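Local atomic coordinates of neuraminidase (Influenza A virus, PDB entry 4GDI), a protein that has the six-bladed beta-propeller fold of influenza neuraminidases and may remove terminal sialic acid from glycoconjugates, though its putative active site has diverged. Residues His25-Trp30 and Gln354-Thr358; Tyr45-Leu50 and Ser102-Phe106; Val236-Gly241 and Ile300-Gly304; Ser287-Phe291 and Ser314-Gly319. One frame throughout, in Å; residues are numbered along the deposited sequence.

How the contacts relate
Contacts 1 and 4 reach the same four-stranded sheet at opposite edges: contact 1 pairs strand 20-25 with strand 352-362, and contact 4 brings strand 289-296 to strand 317-324. Their centres are 14 Å apart, with nearest atoms about 5 Å apart. Contact 2, between two other sheets, touches contact 1 directly: Leu356 CD1 lies 3.7 Å from Tyr45 N, and Thr358 CG2 packs on Val46. Contact 3 joins two loops, its centre 31 Å from that of contact 1 and 30 Å from that of contact 2. Contacts 3 and 4 alternate along the chain, and both lie near calcium ligands, with Pro238 about 6 Å from Asp219 and Gln288 about 9 Å from Asp245, between side chains.

Contact 1: His25-Trp30 and Gln354-Thr358; sequences HRGFPW and QELST
His25 and Thr358 form an antiparallel hydrogen-bonded pair. Thr358 N donates to His25 O at 2.8 Å, with the donor in the carbonyl plane, while the return bond from His25 N to Thr358 O is weak at 3.4 Å. Thr358 OG1 comes within 3.2 Å of His25 CB, but its hydroxyl is hydrogen-bonded to Thr24. This pairing attaches strand 20-25 to the edge of the sheet formed by strands 352-362, 338-346 and 317-324, a closure of a propeller blade by a strand from near the N-terminus. Beyond it the chain leaves the strand, and Gly27 CA makes a CH...O contact with Leu356 O at 3.3 Å. Water links the side chains: one molecule is bonded to His25 NE2 at 2.8 Å and lies within hydrogen-bonding distance of Leu356 O (2.7 Å) and Glu355 OE1 (3.1 Å). With CG anti to the backbone N (chi1 168°), the imidazole turns its edge to Leu356 O. The bent Glu355 chain spreads its carboxylate between two aromatic residues, OE1 at the edge of the Phe28 ring, 3.9 Å from CD1, and OE2 near the edge of the Trp30 ring. Against the loop packs a second subunit, with its Met95 on His25 and its Tyr80 on Phe28.

Contact 2: Tyr45-Leu50 and Ser102-Phe106; sequences YVSCDL and SSACF
Ser47, Cys48 and Phe106 meet at a single water that stands in for direct backbone pairing. It donates to Ser47 OG at 2.6 Å and Cys48 O at 2.7 Å, and accepts from Phe106 N at 2.9 Å. Ser47 OG has a second partner in Glu151. Nearer the start of both segments, Tyr45 OH donates to Ser102 OG over 2.8 Å, the serine oxygen lying at the ring edge, near the ring plane. A chi1 of 58° places the Tyr45 ring between its own backbone N and carbonyl carbon and directs the phenol across to the neighbouring strand, where OH also comes within 3.6 Å of Ala104 CB. At the far end, apolar contact takes over. Phe106 CG is anti to its backbone N (chi1 -167°), which turns one ring face to Asp49: CB stands over the ring centre, 3.8 Å from the centroid, as a CH-pi contact. Leu50 CG meets the same ring at its edge, 4.1 Å from CE2. The Asp49 carboxylate is engaged on its own chain, OD1 accepting from the backbone N atoms of Thr51 and Ser52, while Trp111 packs edge-to-face on Phe106. Strands 44-48 and 101-106 belong to different antiparallel sheets of the beta-propeller and run roughly parallel, 21° apart, their axes 6.5 Å from each other at the closest. Disulfides Cys48-Cys53 and Cys105-Cys152 tie each strand to chain beyond this interface. The two sheets are thus joined by side chains and one water held by three bonds, in which the Phe106 N-H finds its acceptor.

Contact 3: Val236-Gly241 and Ile300-Gly304; sequences VEPCNG and IESEG
Val236, at the end of strand 233-236, meets the far end of Glu301: CG1 and CG2 each lie 3.7 Å from OE2, the two side chains crossing at about a right angle. The extended Glu301 chain carries its other oxygen, OE1, into a salt bridge with Arg226. Pro238 and Ile300 lie side by side and point the same way, with Pro238 CB 3.7 Å from Ile300 CG1; Leu224 and Arg226 also touch Ile300. Cys239 N then donates to Ile300 O at 2.9 Å, a straight bond (169° at the hydrogen) nearly along the C=O axis. Loop thus meets loop here, the one leaving the four-stranded sheet 200-236 and the other connecting strands 289-296 and 309-311, so that consecutive sheets of the propeller are joined at their margins. Beside Glu301, Cys239 SG lies 3.8 Å from Glu301 CA and is tied by a disulfide to Cys256. Asn240 CA makes a CH...O contact with Glu303 O, and its CB packs on Gly304 CA at 3.6 Å. The close approach and the backbone angles of Gly304 (phi 99°) both suit a residue that lacks a CB. An ST turn, Gly304 N donating to Ser302 OG, shapes this bend, and Ser302 OG is also bonded to Gly299 O. A water accepts from Asn240 ND2 at 3.0 Å and donates to Gly304 O.

Contact 4: Ser287-Phe291 and Ser314-Gly319; sequences SQNGF and SNKRTG
Gln288 and Thr318 are joined twice: Thr318 N donates to Gln288 O at 3.1 Å, and Gln288 NE2 returns a bond to Thr318 O at 2.8 Å. Two sheets of the propeller meet here: strands 289-296 and 317-324 share one antiparallel non-hydrogen-bonded pair, Asn289 with Arg317, although the short strand axes lie 64° apart. In the NE2 bond the donor sits in the carbonyl plane on a lone pair, and the acceptor lies near the plane of the glutamine amide. Gln288 N donates to a water at 3.0 Å, which also takes a weak bond from Arg317 NH1. Gly290 N donates to Lys316 O at 2.8 Å. The corner at 314-316 is gripped by Asn289, whose ND2 gives a 2.7 Å bond to Asn315 O; its OD1 accepts from Ser287 OG, so both ends of the amide are engaged and its rotation is fixed. Asp372 takes the backbone N-H groups of Ser314, Asn315 and Lys316. Arg317 extends past Gln288, whose CB lies over one face of the guanidinium, and reaches Glu344 in a salt bridge, while Lys316 is paired with Glu76 of the second subunit. Thr318 OG1 donates to Gly290 O at 2.9 Å, arriving from above the carbonyl plane, 40° out of it.

Contact 1: His25-Trp30 and Gln354-Thr358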
loop_
_atom_site.group_PDB
_atom_site.type_symbol
_atom_site.label_atom_id
_atom_site.label_comp_id
_atom_site.label_asym_id
_atom_site.label_seq_id
_atom_site.Cartn_x
_atom_site.Cartn_y
_atom_site.Cartn_z
ATOM N N HIS A 25 14.909 -0.744 16.017
ATOM C CA HIS A 25 14.953 -0.223 14.661
ATOM C C HIS A 25 16.220 0.592 14.505
ATOM O O HIS A 25 16.410 1.588 15.180
ATOM C CB HIS A 25 13.695 0.623 14.376
ATOM C CG HIS A 25 13.770 1.442 13.120
ATOM N ND1 HIS A 25 13.303 0.990 11.905
ATOM C CD2 HIS A 25 14.231 2.699 12.900
ATOM C CE1 HIS A 25 13.490 1.923 10.986
ATOM N NE2 HIS A 25 14.051 2.970 11.562
ATOM N N ARG A 26 17.126 0.139 13.653
ATOM C CA ARG A 26 18.254 0.971 13.280
ATOM C C ARG A 26 17.787 1.899 12.174
ATOM O O ARG A 26 16.927 1.540 11.367
ATOM C CB ARG A 26 19.427 0.116 12.819
ATOM C CG ARG A 26 19.867 -0.854 13.876
ATOM C CD ARG A 26 21.071 -1.639 13.461
ATOM N NE ARG A 26 22.260 -0.805 13.473
ATOM C CZ ARG A 26 23.492 -1.279 13.563
ATOM N NH1 ARG A 26 23.696 -2.587 13.646
ATOM N NH2 ARG A 26 24.516 -0.443 13.570
ATOM N N GLY A 27 18.324 3.102 12.143
ATOM C CA GLY A 27 17.994 4.009 11.065
ATOM C C GLY A 27 18.355 3.345 9.753
ATOM O O GLY A 27 19.251 2.506 9.705
ATOM N N PHE A 28 17.656 3.699 8.686
ATOM C CA PHE A 28 18.031 3.190 7.380
ATOM C C PHE A 28 19.475 3.649 7.116
ATOM O O PHE A 28 19.833 4.787 7.424
ATOM C CB PHE A 28 17.022 3.646 6.321
ATOM C CG PHE A 28 15.700 2.922 6.419
ATOM C CD1 PHE A 28 14.698 3.382 7.264
ATOM C CD2 PHE A 28 15.478 1.757 5.702
ATOM C CE1 PHE A 28 13.485 2.700 7.373
ATOM C CE2 PHE A 28 14.271 1.065 5.809
ATOM C CZ PHE A 28 13.276 1.539 6.644
ATOM N N PRO A 29 20.319 2.738 6.600
ATOM C CA PRO A 29 21.770 2.931 6.553
ATOM C C PRO A 29 22.236 3.758 5.347
ATOM O O PRO A 29 23.192 3.362 4.683
ATOM C CB PRO A 29 22.284 1.494 6.424
ATOM C CG PRO A 29 21.245 0.826 5.593
ATOM C CD PRO A 29 19.927 1.436 6.022
ATOM N N TRP A 30 21.574 4.880 5.075
ATOM C CA TRP A 30 21.947 5.737 3.951
ATOM C C TRP A 30 23.307 6.414 4.159
ATOM O O TRP A 30 23.796 6.544 5.280
ATOM C CB TRP A 30 20.877 6.804 3.707
ATOM C CG TRP A 30 19.470 6.251 3.573
ATOM C CD1 TRP A 30 18.333 6.783 4.105
ATOM C CD2 TRP A 30 19.065 5.062 2.877
ATOM N NE1 TRP A 30 17.244 6.013 3.772
ATOM C CE2 TRP A 30 17.665 4.949 3.025
ATOM C CE3 TRP A 30 19.745 4.087 2.144
ATOM C CZ2 TRP A 30 16.937 3.903 2.471
ATOM C CZ3 TRP A 30 19.015 3.046 1.587
ATOM C CH2 TRP A 30 17.626 2.963 1.756
ATOM N N GLN A 354 19.755 13.097 8.971
ATOM C CA GLN A 354 19.559 12.299 10.176
ATOM C C GLN A 354 18.486 11.238 9.960
ATOM O O GLN A 354 17.449 11.479 9.334
ATOM C CB GLN A 354 19.214 13.168 11.382
ATOM C CG GLN A 354 18.146 14.185 11.132
ATOM C CD GLN A 354 18.722 15.469 10.597
ATOM O OE1 GLN A 354 19.899 15.761 10.811
ATOM N NE2 GLN A 354 17.901 16.244 9.887
ATOM N N GLU A 355 18.768 10.054 10.484
ATOM C CA GLU A 355 17.833 8.954 10.474
ATOM C C GLU A 355 17.561 8.531 11.918
ATOM O O GLU A 355 18.477 8.469 12.742
ATOM C CB GLU A 355 18.424 7.802 9.659
ATOM C CG GLU A 355 18.135 7.905 8.164
ATOM C CD GLU A 355 16.656 7.758 7.863
ATOM O OE1 GLU A 355 16.033 6.820 8.414
ATOM O OE2 GLU A 355 16.117 8.587 7.095
ATOM N N LEU A 356 16.306 8.259 12.237
ATOM C CA LEU A 356 15.944 7.885 13.597
ATOM C C LEU A 356 16.186 6.401 13.793
ATOM O O LEU A 356 15.771 5.584 12.976
ATOM C CB LEU A 356 14.464 8.169 13.892
ATOM C CG LEU A 356 13.993 9.580 14.216
ATOM C CD1 LEU A 356 12.586 9.513 14.833
ATOM C CD2 LEU A 356 14.958 10.335 15.141
ATOM N N SER A 357 16.874 6.062 14.869
ATOM C CA SER A 357 16.855 4.702 15.369
ATOM C C SER A 357 16.026 4.699 16.659
ATOM O O SER A 357 15.767 5.752 17.256
ATOM C CB SER A 357 18.270 4.231 15.653
ATOM O OG SER A 357 18.777 4.928 16.773
ATOM N N THR A 358 15.612 3.523 17.091
ATOM C CA THR A 358 14.821 3.409 18.313
ATOM C C THR A 358 15.369 2.277 19.170
ATOM O O THR A 358 15.851 1.279 18.638
ATOM C CB THR A 358 13.332 3.121 18.022
ATOM O OG1 THR A 358 13.208 1.911 17.276
ATOM C CG2 THR A 358 12.678 4.236 17.252
HETATM O O HOH W 1 14.286 5.620 10.668
#

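Contact 2: Tyr45-Leu50 and Ser102-Phe106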
loop_
_atom_site.group_PDB
_atom_site.type_symbol
_atom_site.label_atom_id
_atom_site.label_comp_id
_atom_site.label_asym_id
_atom_site.label_seq_id
_atom_site.Cartn_x
_atom_site.Cartn_y
_atom_site.Cartn_z
ATOM N N TYR A 45 10.325 12.401 15.462
ATOM C CA TYR A 45 10.104 11.700 16.719
ATOM C C TYR A 45 9.153 10.538 16.455
ATOM O O TYR A 45 8.609 10.411 15.361
ATOM C CB TYR A 45 9.538 12.643 17.796
ATOM C CG TYR A 45 8.229 13.320 17.408
ATOM C CD1 TYR A 45 8.230 14.487 16.666
ATOM C CD2 TYR A 45 7.005 12.779 17.784
ATOM C CE1 TYR A 45 7.052 15.116 16.304
ATOM C CE2 TYR A 45 5.806 13.403 17.435
ATOM C CZ TYR A 45 5.842 14.572 16.695
ATOM O OH TYR A 45 4.686 15.192 16.331
ATOM N N VAL A 46 8.941 9.704 17.461
ATOM C CA VAL A 46 8.137 8.513 17.277
ATOM C C VAL A 46 6.898 8.565 18.161
ATOM O O VAL A 46 6.957 9.049 19.289
ATOM C CB VAL A 46 8.944 7.233 17.616
ATOM C CG1 VAL A 46 8.026 6.007 17.548
ATOM C CG2 VAL A 46 10.145 7.068 16.676
ATOM N N SER A 47 5.784 8.034 17.663
ATOM C CA SER A 47 4.577 7.884 18.488
ATOM C C SER A 47 3.729 6.756 17.909
ATOM O O SER A 47 3.708 6.547 16.693
ATOM C CB SER A 47 3.789 9.205 18.535
ATOM O OG SER A 47 2.861 9.234 19.606
ATOM N N CYS A 48 3.027 6.038 18.777
ATOM C CA CYS A 48 2.354 4.800 18.390
ATOM C C CYS A 48 0.842 4.841 18.623
ATOM O O CYS A 48 0.361 5.531 19.537
ATOM C CB CYS A 48 2.932 3.631 19.196
ATOM S SG CYS A 48 4.743 3.655 19.422
ATOM N N ASP A 49 0.094 4.112 17.798
ATOM C CA ASP A 49 -1.295 3.822 18.122
ATOM C C ASP A 49 -1.291 2.531 18.926
ATOM O O ASP A 49 -0.254 2.178 19.489
ATOM C CB ASP A 49 -2.217 3.784 16.867
ATOM C CG ASP A 49 -1.783 2.760 15.805
ATOM O OD1 ASP A 49 -1.167 1.703 16.119
ATOM O OD2 ASP A 49 -2.090 3.029 14.626
ATOM N N LEU A 50 -2.425 1.835 19.011
ATOM C CA LEU A 50 -2.479 0.597 19.796
ATOM C C LEU A 50 -1.897 -0.603 19.056
ATOM O O LEU A 50 -1.788 -1.696 19.609
ATOM C CB LEU A 50 -3.913 0.272 20.211
ATOM C CG LEU A 50 -4.625 1.311 21.076
ATOM C CD1 LEU A 50 -6.008 0.800 21.489
ATOM C CD2 LEU A 50 -3.787 1.637 22.290
ATOM N N SER A 102 5.986 20.472 16.000
ATOM C CA SER A 102 4.798 19.649 16.211
ATOM C C SER A 102 4.840 18.763 17.443
ATOM O O SER A 102 5.863 18.610 18.101
ATOM C CB SER A 102 4.559 18.769 14.984
ATOM O OG SER A 102 5.383 17.623 15.023
ATOM N N SER A 103 3.687 18.185 17.741
ATOM C CA SER A 103 3.592 17.120 18.713
ATOM C C SER A 103 2.381 16.291 18.331
ATOM O O SER A 103 1.420 16.816 17.772
ATOM C CB SER A 103 3.416 17.686 20.117
ATOM O OG SER A 103 3.424 16.644 21.081
ATOM N N ALA A 104 2.424 15.002 18.620
ATOM C CA ALA A 104 1.317 14.132 18.299
ATOM C C ALA A 104 1.203 13.016 19.326
ATOM O O ALA A 104 2.177 12.616 19.951
ATOM C CB ALA A 104 1.498 13.535 16.894
ATOM N N CYS A 105 -0.005 12.519 19.511
ATOM C CA CYS A 105 -0.210 11.440 20.460
ATOM C C CYS A 105 -1.587 10.833 20.223
ATOM O O CYS A 105 -2.549 11.560 19.932
ATOM C CB CYS A 105 -0.067 11.934 21.915
ATOM S SG CYS A 105 -0.933 13.498 22.347
ATOM N N PHE A 106 -1.648 9.506 20.353
ATOM C CA PHE A 106 -2.872 8.722 20.177
ATOM C C PHE A 106 -3.488 8.422 21.533
ATOM O O PHE A 106 -2.815 7.903 22.425
ATOM C CB PHE A 106 -2.528 7.410 19.466
ATOM C CG PHE A 106 -3.724 6.660 18.948
ATOM C CD1 PHE A 106 -4.383 7.091 17.804
ATOM C CD2 PHE A 106 -4.173 5.512 19.591
ATOM C CE1 PHE A 106 -5.482 6.392 17.309
ATOM C CE2 PHE A 106 -5.278 4.807 19.112
ATOM C CZ PHE A 106 -5.936 5.254 17.970
HETATM O O HOH W 2 0.760 7.965 20.548
#

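Contact 3: Val236-Gly241 and Ile300-Gly304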
loop_
_atom_site.group_PDB
_atom_site.type_symbol
_atom_site.label_atom_id
_atom_site.label_comp_id
_atom_site.label_asym_id
_atom_site.label_seq_id
_atom_site.Cartn_x
_atom_site.Cartn_y
_atom_site.Cartn_z
ATOM N N VAL A 236 12.734 20.156 38.616
ATOM C CA VAL A 236 13.851 19.605 39.375
ATOM C C VAL A 236 15.169 19.672 38.582
ATOM O O VAL A 236 15.172 19.600 37.348
ATOM C CB VAL A 236 13.528 18.144 39.731
ATOM C CG1 VAL A 236 14.779 17.350 39.975
ATOM C CG2 VAL A 236 12.593 18.104 40.939
ATOM N N GLU A 237 16.279 19.805 39.299
ATOM C CA GLU A 237 17.619 19.810 38.707
ATOM C C GLU A 237 18.356 18.510 39.051
ATOM O O GLU A 237 18.339 18.069 40.199
ATOM C CB GLU A 237 18.423 21.003 39.250
ATOM C CG GLU A 237 19.767 21.182 38.570
ATOM C CD GLU A 237 19.663 21.786 37.182
ATOM O OE1 GLU A 237 18.530 22.114 36.751
ATOM O OE2 GLU A 237 20.725 21.941 36.530
ATOM N N PRO A 238 18.984 17.865 38.056
ATOM C CA PRO A 238 19.785 16.685 38.410
ATOM C C PRO A 238 20.852 17.027 39.456
ATOM O O PRO A 238 21.429 18.110 39.417
ATOM C CB PRO A 238 20.428 16.290 37.084
ATOM C CG PRO A 238 19.409 16.747 36.039
ATOM C CD PRO A 238 18.900 18.066 36.604
ATOM N N CYS A 239 21.084 16.125 40.400
ATOM C CA CYS A 239 21.972 16.427 41.512
ATOM C C CYS A 239 23.270 15.641 41.398
ATOM O O CYS A 239 24.042 15.573 42.348
ATOM C CB CYS A 239 21.268 16.144 42.850
ATOM S SG CYS A 239 19.809 17.177 43.133
ATOM N N ASN A 240 23.518 15.046 40.233
ATOM C CA ASN A 240 24.783 14.365 40.008
ATOM C C ASN A 240 25.804 15.390 39.527
ATOM O O ASN A 240 25.560 16.596 39.624
ATOM C CB ASN A 240 24.612 13.198 39.034
ATOM C CG ASN A 240 24.152 13.647 37.644
ATOM O OD1 ASN A 240 23.596 14.735 37.477
ATOM N ND2 ASN A 240 24.371 12.796 36.648
ATOM N N GLY A 241 26.945 14.925 39.026
ATOM C CA GLY A 241 27.994 15.827 38.575
ATOM C C GLY A 241 28.347 15.598 37.117
ATOM O O GLY A 241 29.402 16.018 36.658
ATOM N N ILE A 300 17.734 10.511 40.157
ATOM C CA ILE A 300 18.427 11.652 39.584
ATOM C C ILE A 300 18.690 12.758 40.603
ATOM O O ILE A 300 19.491 13.668 40.356
ATOM C CB ILE A 300 17.653 12.224 38.372
ATOM C CG1 ILE A 300 18.588 13.071 37.511
ATOM C CG2 ILE A 300 16.439 13.034 38.822
ATOM C CD1 ILE A 300 19.766 12.282 36.918
ATOM N N GLU A 301 18.020 12.706 41.748
ATOM C CA GLU A 301 18.295 13.688 42.788
ATOM C C GLU A 301 19.265 13.177 43.852
ATOM O O GLU A 301 19.431 13.809 44.887
ATOM C CB GLU A 301 17.004 14.148 43.442
ATOM C CG GLU A 301 16.082 14.902 42.503
ATOM C CD GLU A 301 14.773 15.270 43.163
ATOM O OE1 GLU A 301 13.910 14.373 43.310
ATOM O OE2 GLU A 301 14.621 16.451 43.534
ATOM N N SER A 302 19.900 12.041 43.602
ATOM C CA SER A 302 20.962 11.560 44.485
ATOM C C SER A 302 22.320 12.072 44.034
ATOM O O SER A 302 22.416 12.880 43.111
ATOM C CB SER A 302 20.997 10.040 44.475
ATOM O OG SER A 302 21.408 9.564 43.212
ATOM N N GLU A 303 23.370 11.574 44.681
ATOM C CA GLU A 303 24.738 11.934 44.332
ATOM C C GLU A 303 25.079 11.532 42.906
ATOM O O GLU A 303 25.983 12.105 42.292
ATOM C CB GLU A 303 25.720 11.256 45.296
ATOM C CG GLU A 303 26.325 12.185 46.323
ATOM C CD GLU A 303 27.104 11.436 47.393
ATOM O OE1 GLU A 303 27.685 10.371 47.076
ATOM O OE2 GLU A 303 27.125 11.909 48.551
ATOM N N GLY A 304 24.385 10.520 42.397
ATOM C CA GLY A 304 24.512 10.141 41.003
ATOM C C GLY A 304 25.440 8.972 40.752
ATOM O O GLY A 304 25.899 8.776 39.631
HETATM O O HOH W 3 25.990 10.413 37.382
#

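Contact 4: Ser287-Phe291 and Ser314-Gly319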
loop_
_atom_site.group_PDB
_atom_site.type_symbol
_atom_site.label_atom_id
_atom_site.label_comp_id
_atom_site.label_asym_id
_atom_site.label_seq_id
_atom_site.Cartn_x
_atom_site.Cartn_y
_atom_site.Cartn_z
ATOM N N SER A 287 32.783 16.312 21.141
ATOM C CA SER A 287 32.102 16.172 19.863
ATOM C C SER A 287 30.767 15.483 20.075
ATOM O O SER A 287 30.579 14.778 21.055
ATOM C CB SER A 287 32.947 15.340 18.903
ATOM O OG SER A 287 32.962 13.978 19.296
ATOM N N GLN A 288 29.855 15.675 19.133
ATOM C CA GLN A 288 28.537 15.061 19.200
ATOM C C GLN A 288 28.629 13.623 18.699
ATOM O O GLN A 288 27.919 13.230 17.775
ATOM C CB GLN A 288 27.573 15.865 18.337
ATOM C CG GLN A 288 26.235 16.098 18.938
ATOM C CD GLN A 288 25.423 17.050 18.099
ATOM O OE1 GLN A 288 25.571 18.260 18.215
ATOM N NE2 GLN A 288 24.587 16.507 17.218
ATOM N N ASN A 289 29.523 12.842 19.300
ATOM C CA ASN A 289 29.734 11.472 18.874
ATOM C C ASN A 289 29.443 10.476 19.983
ATOM O O ASN A 289 29.697 10.759 21.150
ATOM C CB ASN A 289 31.168 11.301 18.391
ATOM C CG ASN A 289 31.433 12.067 17.118
ATOM O OD1 ASN A 289 31.736 13.263 17.145
ATOM N ND2 ASN A 289 31.285 11.394 15.993
ATOM N N GLY A 290 28.930 9.312 19.598
ATOM C CA GLY A 290 28.626 8.244 20.534
ATOM C C GLY A 290 27.348 8.511 21.313
ATOM O O GLY A 290 26.797 9.604 21.258
ATOM N N PHE A 291 26.883 7.503 22.042
ATOM C CA PHE A 291 25.743 7.667 22.943
ATOM C C PHE A 291 25.883 6.682 24.086
ATOM O O PHE A 291 26.098 5.477 23.880
ATOM C CB PHE A 291 24.425 7.444 22.202
ATOM C CG PHE A 291 23.250 8.186 22.783
ATOM C CD1 PHE A 291 23.195 9.567 22.759
ATOM C CD2 PHE A 291 22.172 7.496 23.302
ATOM C CE1 PHE A 291 22.104 10.246 23.271
ATOM C CE2 PHE A 291 21.070 8.179 23.813
ATOM C CZ PHE A 291 21.040 9.548 23.796
ATOM N N SER A 314 29.906 4.528 19.935
ATOM C CA SER A 314 31.155 5.182 20.344
ATOM C C SER A 314 31.509 6.328 19.427
ATOM O O SER A 314 31.774 7.434 19.887
ATOM C CB SER A 314 32.326 4.204 20.370
ATOM O OG SER A 314 32.096 3.156 21.289
ATOM N N ASN A 315 31.520 6.058 18.128
ATOM C CA ASN A 315 31.980 7.032 17.152
ATOM C C ASN A 315 30.884 7.610 16.252
ATOM O O ASN A 315 31.035 8.717 15.748
ATOM C CB ASN A 315 33.078 6.405 16.292
ATOM C CG ASN A 315 34.329 6.093 17.092
ATOM O OD1 ASN A 315 34.857 6.954 17.802
ATOM N ND2 ASN A 315 34.795 4.853 17.004
ATOM N N LYS A 316 29.792 6.878 16.048
ATOM C CA LYS A 316 28.718 7.375 15.183
ATOM C C LYS A 316 28.266 8.736 15.676
ATOM O O LYS A 316 28.178 8.966 16.879
ATOM C CB LYS A 316 27.525 6.413 15.155
ATOM C CG LYS A 316 27.267 5.785 13.797
ATOM C CD LYS A 316 26.092 4.808 13.843
ATOM C CE LYS A 316 25.954 4.026 12.538
ATOM N NZ LYS A 316 26.246 4.869 11.331
ATOM N N ARG A 317 27.990 9.647 14.751
ATOM C CA ARG A 317 27.505 10.967 15.130
ATOM C C ARG A 317 26.032 10.869 15.517
ATOM O O ARG A 317 25.235 10.233 14.809
ATOM C CB ARG A 317 27.675 11.959 13.992
ATOM C CG ARG A 317 27.326 13.377 14.371
ATOM C CD ARG A 317 27.630 14.333 13.230
ATOM N NE ARG A 317 27.106 15.677 13.474
ATOM C CZ ARG A 317 27.814 16.695 13.951
ATOM N NH1 ARG A 317 29.103 16.552 14.244
ATOM N NH2 ARG A 317 27.230 17.869 14.133
ATOM N N THR A 318 25.677 11.468 16.649
ATOM C CA THR A 318 24.303 11.349 17.155
ATOM C C THR A 318 23.703 12.732 17.329
ATOM O O THR A 318 24.441 13.708 17.474
ATOM C CB THR A 318 24.261 10.553 18.477
ATOM O OG1 THR A 318 25.185 11.125 19.403
ATOM C CG2 THR A 318 24.653 9.094 18.237
ATOM N N GLY A 319 22.373 12.834 17.269
ATOM C CA GLY A 319 21.714 14.105 17.492
ATOM C C GLY A 319 20.655 14.077 18.591
ATOM O O GLY A 319 20.904 13.626 19.708
HETATM O O HOH W 4 30.240 17.767 17.026
#